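Local coordinates for gene 2 protein (Enterobacteria phage Sf6, PDB 5C12) that forms the nuclease domain of the phage's DNA-packaging large terminase subunit, a metal-dependent domain that cuts DNA, here with magnesium ions bound, at residues A[32-41]-A[195-204]; A[60-71]-A[249-260]. The protein carries 1 engineered substitution. All blocks are in the same frame, centred on the assembly; numbering follows the deposited sequence.

Contact 1 of 2, residues A[32-41]-A[195-204]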
# COMPACT_ATOMS: atom_id res chain seq x y z
N ALA A 32 7.44 9.23 -10.34
CA ALA A 32 7.88 8.67 -9.08
C ALA A 32 8.90 7.57 -9.23
O ALA A 32 9.57 7.20 -8.26
CB ALA A 32 6.70 8.16 -8.29
N THR A 33 9.01 7.01 -10.42
CA THR A 33 10.02 5.98 -10.69
C THR A 33 11.40 6.63 -10.58
O THR A 33 11.69 7.60 -11.27
CB THR A 33 9.81 5.36 -12.07
OG1 THR A 33 8.50 4.76 -12.11
CG2 THR A 33 10.85 4.29 -12.34
N ASP A 34 12.20 6.12 -9.63
CA ASP A 34 13.53 6.65 -9.36
C ASP A 34 13.52 8.14 -9.02
O ASP A 34 14.50 8.86 -9.25
CB ASP A 34 14.48 6.36 -10.55
CG ASP A 34 14.90 4.91 -10.63
OD1 ASP A 34 14.84 4.18 -9.60
OD2 ASP A 34 15.32 4.49 -11.73
N ALA A 35 12.42 8.63 -8.43
CA ALA A 35 12.36 10.03 -8.04
C ALA A 35 13.47 10.39 -7.07
O ALA A 35 13.98 11.51 -7.10
CB ALA A 35 11.00 10.38 -7.43
N HIS A 36 13.81 9.48 -6.16
CA HIS A 36 14.87 9.77 -5.20
C HIS A 36 16.22 9.99 -5.90
O HIS A 36 17.02 10.81 -5.46
CB HIS A 36 14.97 8.70 -4.11
CG HIS A 36 15.48 7.37 -4.56
ND1 HIS A 36 14.76 6.52 -5.38
CD2 HIS A 36 16.64 6.72 -4.28
CE1 HIS A 36 15.46 5.42 -5.60
NE2 HIS A 36 16.60 5.52 -4.95
N LYS A 37 16.44 9.29 -7.02
CA LYS A 37 17.65 9.51 -7.80
C LYS A 37 17.57 10.80 -8.58
O LYS A 37 18.55 11.54 -8.66
CB LYS A 37 17.87 8.32 -8.74
CG LYS A 37 18.13 7.03 -8.01
CD LYS A 37 18.40 5.88 -8.95
CE LYS A 37 18.90 4.67 -8.18
NZ LYS A 37 19.23 3.54 -9.09
N LYS A 38 16.40 11.08 -9.16
CA LYS A 38 16.20 12.29 -9.96
C LYS A 38 16.37 13.55 -9.12
O LYS A 38 16.89 14.57 -9.59
CB LYS A 38 14.81 12.29 -10.58
CG LYS A 38 14.58 11.18 -11.61
CD LYS A 38 13.10 11.07 -11.94
CE LYS A 38 12.82 9.93 -12.90
NZ LYS A 38 11.37 9.73 -13.07
N LEU A 39 15.93 13.48 -7.87
CA LEU A 39 15.90 14.65 -7.01
C LEU A 39 17.03 14.68 -5.99
O LEU A 39 17.20 15.67 -5.29
CB LEU A 39 14.55 14.73 -6.30
CG LEU A 39 13.33 14.90 -7.20
CD1 LEU A 39 12.04 14.77 -6.40
CD2 LEU A 39 13.39 16.24 -7.92
N GLY A 40 17.77 13.59 -5.87
CA GLY A 40 18.96 13.58 -5.04
C GLY A 40 18.70 13.38 -3.55
O GLY A 40 19.28 14.08 -2.72
N TRP A 41 17.87 12.42 -3.20
CA TRP A 41 17.75 12.03 -1.80
C TRP A 41 17.76 10.53 -1.62
O TRP A 41 17.66 9.77 -2.58
CB TRP A 41 16.52 12.66 -1.14
CG TRP A 41 15.25 12.51 -1.87
CD1 TRP A 41 14.74 13.35 -2.83
CD2 TRP A 41 14.30 11.48 -1.69
NE1 TRP A 41 13.53 12.88 -3.26
CE2 TRP A 41 13.23 11.74 -2.57
CE3 TRP A 41 14.23 10.35 -0.86
CZ2 TRP A 41 12.12 10.91 -2.65
CZ3 TRP A 41 13.12 9.55 -0.95
CH2 TRP A 41 12.09 9.82 -1.84
N PRO A 195 11.01 15.01 1.14
CA PRO A 195 11.04 13.59 0.74
C PRO A 195 10.17 12.71 1.62
O PRO A 195 9.61 11.69 1.18
CB PRO A 195 12.51 13.21 0.89
CG PRO A 195 13.25 14.48 0.72
CD PRO A 195 12.37 15.56 1.30
N ASP A 196 10.01 13.12 2.87
CA ASP A 196 9.17 12.35 3.79
C ASP A 196 7.69 12.30 3.38
O ASP A 196 6.94 11.40 3.78
CB ASP A 196 9.30 12.89 5.21
CG ASP A 196 10.56 12.42 5.90
OD1 ASP A 196 11.46 11.86 5.23
OD2 ASP A 196 10.68 12.66 7.12
N ASP A 197 7.28 13.24 2.54
CA ASP A 197 5.92 13.32 2.05
C ASP A 197 5.80 12.78 0.60
O ASP A 197 4.73 12.82 0.01
CB ASP A 197 5.46 14.78 2.08
CG ASP A 197 5.45 15.36 3.49
OD1 ASP A 197 5.15 14.58 4.41
OD2 ASP A 197 5.73 16.57 3.65
N MET A 198 6.90 12.29 0.05
CA MET A 198 6.92 11.78 -1.33
C MET A 198 6.95 10.25 -1.33
O MET A 198 6.91 9.61 -0.27
CB MET A 198 8.14 12.33 -2.06
CG MET A 198 8.00 13.81 -2.37
SD MET A 198 9.16 14.50 -3.57
CE MET A 198 10.63 14.69 -2.60
N LEU A 199 7.02 9.64 -2.52
CA LEU A 199 7.20 8.21 -2.65
C LEU A 199 7.96 7.96 -3.94
O LEU A 199 7.58 8.48 -4.99
CB LEU A 199 5.87 7.47 -2.67
CG LEU A 199 6.06 5.97 -2.41
CD1 LEU A 199 6.50 5.70 -0.98
CD2 LEU A 199 4.78 5.22 -2.76
N SER A 200 9.08 7.27 -3.83
CA SER A 200 9.90 6.87 -4.96
C SER A 200 9.85 5.37 -5.17
O SER A 200 9.88 4.60 -4.21
CB SER A 200 11.34 7.31 -4.74
OG SER A 200 12.15 6.99 -5.86
N PHE A 201 9.78 4.94 -6.42
CA PHE A 201 9.96 3.53 -6.72
C PHE A 201 11.40 3.23 -7.15
O PHE A 201 11.88 3.74 -8.13
CB PHE A 201 8.99 3.06 -7.81
CG PHE A 201 7.55 3.27 -7.44
CD1 PHE A 201 6.93 2.39 -6.57
CD2 PHE A 201 6.84 4.35 -7.95
CE1 PHE A 201 5.61 2.60 -6.20
CE2 PHE A 201 5.54 4.56 -7.58
CZ PHE A 201 4.91 3.68 -6.72
N ASP A 202 12.11 2.42 -6.38
CA ASP A 202 13.46 2.02 -6.76
C ASP A 202 13.37 0.97 -7.86
O ASP A 202 13.22 -0.22 -7.59
CB ASP A 202 14.20 1.51 -5.54
CG ASP A 202 15.67 1.26 -5.80
OD1 ASP A 202 16.05 0.98 -6.95
OD2 ASP A 202 16.45 1.33 -4.83
N LYS A 203 13.45 1.42 -9.11
CA LYS A 203 13.19 0.55 -10.24
C LYS A 203 14.18 -0.61 -10.31
O LYS A 203 13.78 -1.74 -10.59
CB LYS A 203 13.20 1.34 -11.55
CG LYS A 203 12.90 0.48 -12.79
CD LYS A 203 12.76 1.31 -14.05
CE LYS A 203 12.36 0.43 -15.23
NZ LYS A 203 12.17 1.22 -16.48
N GLU A 204 15.45 -0.35 -10.04
CA GLU A 204 16.45 -1.42 -10.10
C GLU A 204 16.18 -2.48 -9.04
O GLU A 204 16.32 -3.67 -9.31
CB GLU A 204 17.85 -0.86 -9.90
CG GLU A 204 18.94 -1.90 -10.13
CD GLU A 204 20.34 -1.32 -10.01
OE1 GLU A 204 20.58 -0.22 -10.55
OE2 GLU A 204 21.20 -1.97 -9.36
O HOH W 1 16.57 2.35 -9.23
O HOH W 2 18.47 3.29 -5.09
O HOH W 3 20.47 1.41 -7.90

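Contact 2 of 2, residues A[60-71]-A[249-260]. With MG (magnesium ion), chain C.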
# COMPACT_ATOMS: atom_id res chain seq x y z
N ALA A 60 -3.73 -15.20 -6.50
CA ALA A 60 -2.49 -14.43 -6.47
C ALA A 60 -2.41 -13.46 -5.30
O ALA A 60 -3.36 -12.73 -5.01
CB ALA A 60 -2.31 -13.67 -7.75
N LYS A 61 -1.26 -13.45 -4.64
CA LYS A 61 -1.08 -12.65 -3.45
C LYS A 61 -0.09 -11.51 -3.67
O LYS A 61 0.67 -11.51 -4.63
CB LYS A 61 -0.57 -13.54 -2.32
CG LYS A 61 -1.56 -14.66 -1.97
CD LYS A 61 -0.95 -15.78 -1.19
CE LYS A 61 -2.04 -16.73 -0.74
NZ LYS A 61 -2.82 -17.28 -1.87
N GLY A 62 -0.09 -10.54 -2.76
CA GLY A 62 0.76 -9.39 -2.92
C GLY A 62 1.64 -9.12 -1.72
O GLY A 62 1.27 -9.44 -0.57
N TYR A 63 2.81 -8.55 -1.98
CA TYR A 63 3.72 -8.05 -0.97
C TYR A 63 4.36 -6.77 -1.45
O TYR A 63 4.69 -6.64 -2.61
CB TYR A 63 4.79 -9.09 -0.68
CG TYR A 63 5.91 -8.64 0.23
CD1 TYR A 63 6.99 -7.94 -0.26
CD2 TYR A 63 5.87 -8.91 1.58
CE1 TYR A 63 8.01 -7.53 0.57
CE2 TYR A 63 6.88 -8.51 2.40
CZ TYR A 63 7.94 -7.82 1.91
OH TYR A 63 8.96 -7.46 2.77
N ALA A 64 4.56 -5.85 -0.53
CA ALA A 64 5.26 -4.61 -0.83
C ALA A 64 6.11 -4.23 0.34
O ALA A 64 5.76 -4.52 1.48
CB ALA A 64 4.27 -3.51 -1.15
N SER A 65 7.25 -3.59 0.09
CA SER A 65 8.07 -3.09 1.17
C SER A 65 8.70 -1.77 0.79
O SER A 65 9.07 -1.57 -0.37
CB SER A 65 9.16 -4.09 1.53
OG SER A 65 9.88 -3.67 2.67
N ARG A 66 8.83 -0.88 1.77
CA ARG A 66 9.54 0.37 1.56
C ARG A 66 10.47 0.65 2.71
O ARG A 66 10.24 0.21 3.85
CB ARG A 66 8.54 1.51 1.43
CG ARG A 66 7.73 1.83 2.67
CD ARG A 66 6.65 2.86 2.41
NE ARG A 66 5.78 3.10 3.57
CZ ARG A 66 5.91 4.08 4.45
NH1 ARG A 66 6.89 4.97 4.37
NH2 ARG A 66 5.02 4.20 5.42
N HIS A 67 11.51 1.41 2.44
CA HIS A 67 12.40 1.95 3.43
C HIS A 67 12.11 3.44 3.40
O HIS A 67 12.44 4.12 2.43
CB HIS A 67 13.86 1.65 3.08
CG HIS A 67 14.85 2.27 4.01
ND1 HIS A 67 16.21 2.27 3.76
CD2 HIS A 67 14.69 2.91 5.19
CE1 HIS A 67 16.84 2.89 4.74
NE2 HIS A 67 15.94 3.28 5.62
N GLY A 68 11.47 3.97 4.44
CA GLY A 68 11.01 5.34 4.38
C GLY A 68 10.17 5.56 3.14
O GLY A 68 9.24 4.83 2.84
N SER A 69 10.54 6.59 2.37
CA SER A 69 9.77 6.97 1.21
C SER A 69 10.23 6.28 -0.08
O SER A 69 9.83 6.70 -1.16
CB SER A 69 9.83 8.50 1.03
OG SER A 69 9.24 9.13 2.18
N VAL A 70 11.08 5.27 0.02
CA VAL A 70 11.56 4.56 -1.18
C VAL A 70 11.05 3.13 -1.18
O VAL A 70 11.41 2.35 -0.30
CB VAL A 70 13.09 4.57 -1.29
CG1 VAL A 70 13.52 3.86 -2.58
CG2 VAL A 70 13.62 6.01 -1.29
N VAL A 71 10.19 2.79 -2.14
CA VAL A 71 9.69 1.42 -2.32
C VAL A 71 10.79 0.53 -2.91
O VAL A 71 11.40 0.87 -3.92
CB VAL A 71 8.44 1.41 -3.22
CG1 VAL A 71 7.88 -0.01 -3.40
CG2 VAL A 71 7.34 2.32 -2.66
N ASN A 249 -3.95 -6.97 -5.86
CA ASN A 249 -3.25 -7.33 -4.63
C ASN A 249 -1.92 -6.62 -4.44
O ASN A 249 -1.51 -6.38 -3.30
CB ASN A 249 -3.00 -8.82 -4.57
CG ASN A 249 -4.18 -9.62 -5.02
OD1 ASN A 249 -5.12 -9.80 -4.28
ND2 ASN A 249 -4.14 -10.11 -6.26
N LEU A 250 -1.22 -6.29 -5.53
CA LEU A 250 0.03 -5.55 -5.41
C LEU A 250 -0.26 -4.12 -4.95
O LEU A 250 0.42 -3.59 -4.05
CB LEU A 250 0.79 -5.52 -6.74
CG LEU A 250 1.13 -6.85 -7.39
CD1 LEU A 250 1.74 -6.57 -8.74
CD2 LEU A 250 2.07 -7.63 -6.49
N ALA A 251 -1.26 -3.49 -5.57
CA ALA A 251 -1.69 -2.14 -5.16
C ALA A 251 -2.11 -2.11 -3.70
O ALA A 251 -1.74 -1.21 -2.97
CB ALA A 251 -2.84 -1.64 -6.05
N ASP A 252 -2.87 -3.12 -3.29
CA ASP A 252 -3.36 -3.15 -1.90
C ASP A 252 -2.21 -3.31 -0.91
O ASP A 252 -2.21 -2.73 0.17
CB ASP A 252 -4.36 -4.30 -1.71
CG ASP A 252 -5.73 -4.02 -2.30
OD1 ASP A 252 -6.02 -2.91 -2.80
OD2 ASP A 252 -6.55 -4.96 -2.27
N ALA A 253 -1.25 -4.15 -1.26
CA ALA A 253 -0.07 -4.38 -0.43
C ALA A 253 0.70 -3.06 -0.25
O ALA A 253 1.09 -2.68 0.85
CB ALA A 253 0.80 -5.45 -1.05
N LEU A 254 0.87 -2.31 -1.35
CA LEU A 254 1.57 -1.05 -1.27
C LEU A 254 0.78 -0.05 -0.41
O LEU A 254 1.35 0.67 0.41
CB LEU A 254 1.86 -0.51 -2.68
CG LEU A 254 2.53 0.86 -2.68
CD1 LEU A 254 3.90 0.81 -2.06
CD2 LEU A 254 2.59 1.39 -4.10
N MET A 255 -0.53 0.00 -0.62
CA MET A 255 -1.40 0.88 0.13
C MET A 255 -1.26 0.63 1.64
O MET A 255 -1.16 1.58 2.45
CB MET A 255 -2.84 0.69 -0.33
CG MET A 255 -3.87 1.45 0.52
SD MET A 255 -4.45 0.59 1.99
CE MET A 255 -5.43 -0.65 1.19
N MET A 256 -1.28 -0.64 2.04
CA MET A 256 -1.20 -0.94 3.46
C MET A 256 0.11 -0.49 4.09
O MET A 256 0.16 -0.11 5.25
CB MET A 256 -1.48 -2.43 3.72
CG MET A 256 -2.92 -2.79 3.43
SD MET A 256 -3.33 -4.52 3.79
CE MET A 256 -2.51 -5.33 2.43
N CYS A 257 1.17 -0.55 3.31
CA CYS A 257 2.48 -0.04 3.71
C CYS A 257 2.52 1.43 4.06
O CYS A 257 3.49 1.89 4.66
CB CYS A 257 3.48 -0.21 2.57
SG CYS A 257 4.08 -1.83 2.52
N MET A 258 1.52 2.19 3.63
CA MET A 258 1.44 3.60 3.94
C MET A 258 1.16 3.85 5.38
O MET A 258 1.41 4.93 5.87
CB MET A 258 0.35 4.29 3.11
CG MET A 258 0.55 4.17 1.60
SD MET A 258 1.99 5.12 1.03
CE MET A 258 3.24 3.85 0.90
N HIS A 259 0.66 2.83 6.09
CA HIS A 259 0.37 3.02 7.49
C HIS A 259 1.55 2.49 8.25
O HIS A 259 1.85 1.29 8.15
CB HIS A 259 -0.91 2.27 7.85
CG HIS A 259 -1.29 2.38 9.28
ND1 HIS A 259 -1.13 3.54 10.01
CD2 HIS A 259 -1.82 1.47 10.13
CE1 HIS A 259 -1.55 3.34 11.25
NE2 HIS A 259 -1.98 2.10 11.34
N CYS A 260 2.27 3.37 8.94
CA CYS A 260 3.33 2.92 9.85
C CYS A 260 2.78 2.90 11.28
O CYS A 260 2.59 3.94 11.89
CB CYS A 260 4.56 3.81 9.76
SG CYS A 260 6.01 3.06 10.54
MG MG C . -6.69 -7.07 -1.68
O HOH W 4 -5.64 -12.60 -6.30
O HOH W 5 -6.55 -7.80 -3.62
O HOH W 6 -6.85 -6.13 0.27
O HOH W 7 -7.22 -8.77 -1.01
O HOH W 8 -8.73 -6.79 -1.92

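Contact 1 of 2, residues A[32-41]-A[195-204]
T33 and F201 meet as a single beta bridge, in which F201 N donates to A32 O at 2.9 Å and D34 N to F201 O at 2.8 Å. The bridge sets segment 32-41 beside strand 200-201, an outermost strand of the sheet, away from the metal site. A32 O also takes A35 N of its own type II turn, and the two donors reach it from opposite faces of its plane. Small A32 fits the close approach, its CB 3.8 Å from CD2 of F201.

D34 stands at the N-cap position of helix 35-39, yet its carboxylate serves the other segment: OD1 accepts K203 N at 3.1 Å, a nearly straight bond from above the carboxylate plane. The ring of H36 meets S200 at its edge, with ND1 and OG 2.7 Å apart in a hydrogen bond of 163° whose donor is not settled. OG of S200 is anti to the backbone N (chi1 -177°), which turns the hydroxyl to the imidazole. A water links the far ring nitrogen, NE2, to D202.

W41 is held on both faces. P195 CB lies over the centre of the indole in a CH-pi contact, 3.8 Å from the centroid of the six-membered ring, and CB of H36 lies nearer the rim of the opposite face. The bent chain of M198 brings CE to 3.5 Å from W41 NE1, a buried donor without a polar partner.

Another water donates to OD1 of both D34 and D202, 4.3 Å apart, and accepts from K37 and E204 N, which probably eases the carboxylates' repulsion.

Contact 2 of 2, residues A[60-71]-A[249-260]
The guanidinium of R66 is gripped at its edges: C257 O lies in its plane at the edge shared by NE and NH2, and G68 O near that plane on the NH1 side. NE and NH2 both donate to C257 O, at 2.8 Å and 2.9 Å, NH2 lying in the carbonyl plane and NE standing above it. NH1 of R66 donates at 2.8 Å to G68 O, in the type II' turn (H67 to V70) of the beta hairpin joining strands 61-67 and 70-77, so the carbonyls of G68 and C257 together fix the rotation of the group. The extended chain is long enough to reach C257, and CE of M258 packs beside NE.

Strand 61-67 and helix 249-256 run at 36° to each other, their axes 6.4 Å apart at the closest. Small residues permit this: G62 lies against N249 O, where a side chain would collide, and the methyls of A64 and A253 meet at 4.0 Å. A64 CB also rests on L254 and on SG of C257, while V71 CG2 touches L254 CD1 at 3.8 Å.

At the helix start, a water accepts from N249 ND2 and donates to A60 O. N249 OD1 takes a hydrogen from a water that ligates the magnesium ion, making the asparagine second-shell here; it belongs to a manganese site seen in another structure of this protein. One turn on, D252 OD2 binds the ion at 2.2 Å, with D52 the other protein ligand and Y173 holding D252 OD1. Apolar packing and the two-nitrogen grip of R66 hold the helix on the sheet, which probably helps to position D252.

Overall arrangement
Contact 1 and contact 2 lie with centres about 15 Å apart and join through one mixed, RNase H-like sheet, on which contact 2 packs the C-terminal helix 249-256. Strand 61-67 neighbours 70-77, which in turn runs parallel to the edge strand 200-201. They touch directly: S200 O probably bonds to V71 N, and P195 O to S69 OG. Along the chain the segments alternate, 32-41, 60-71, 195-204, 249-260, so early and later parts of the domain are interlaced. Contact 2 lies near the chain centre and carries D252, one of the two protein ligands of the magnesium ion; contact 1 lies about 16 Å from that centre, where segment 32-41 and helices 168-189 and 208-218 flank the edge strand.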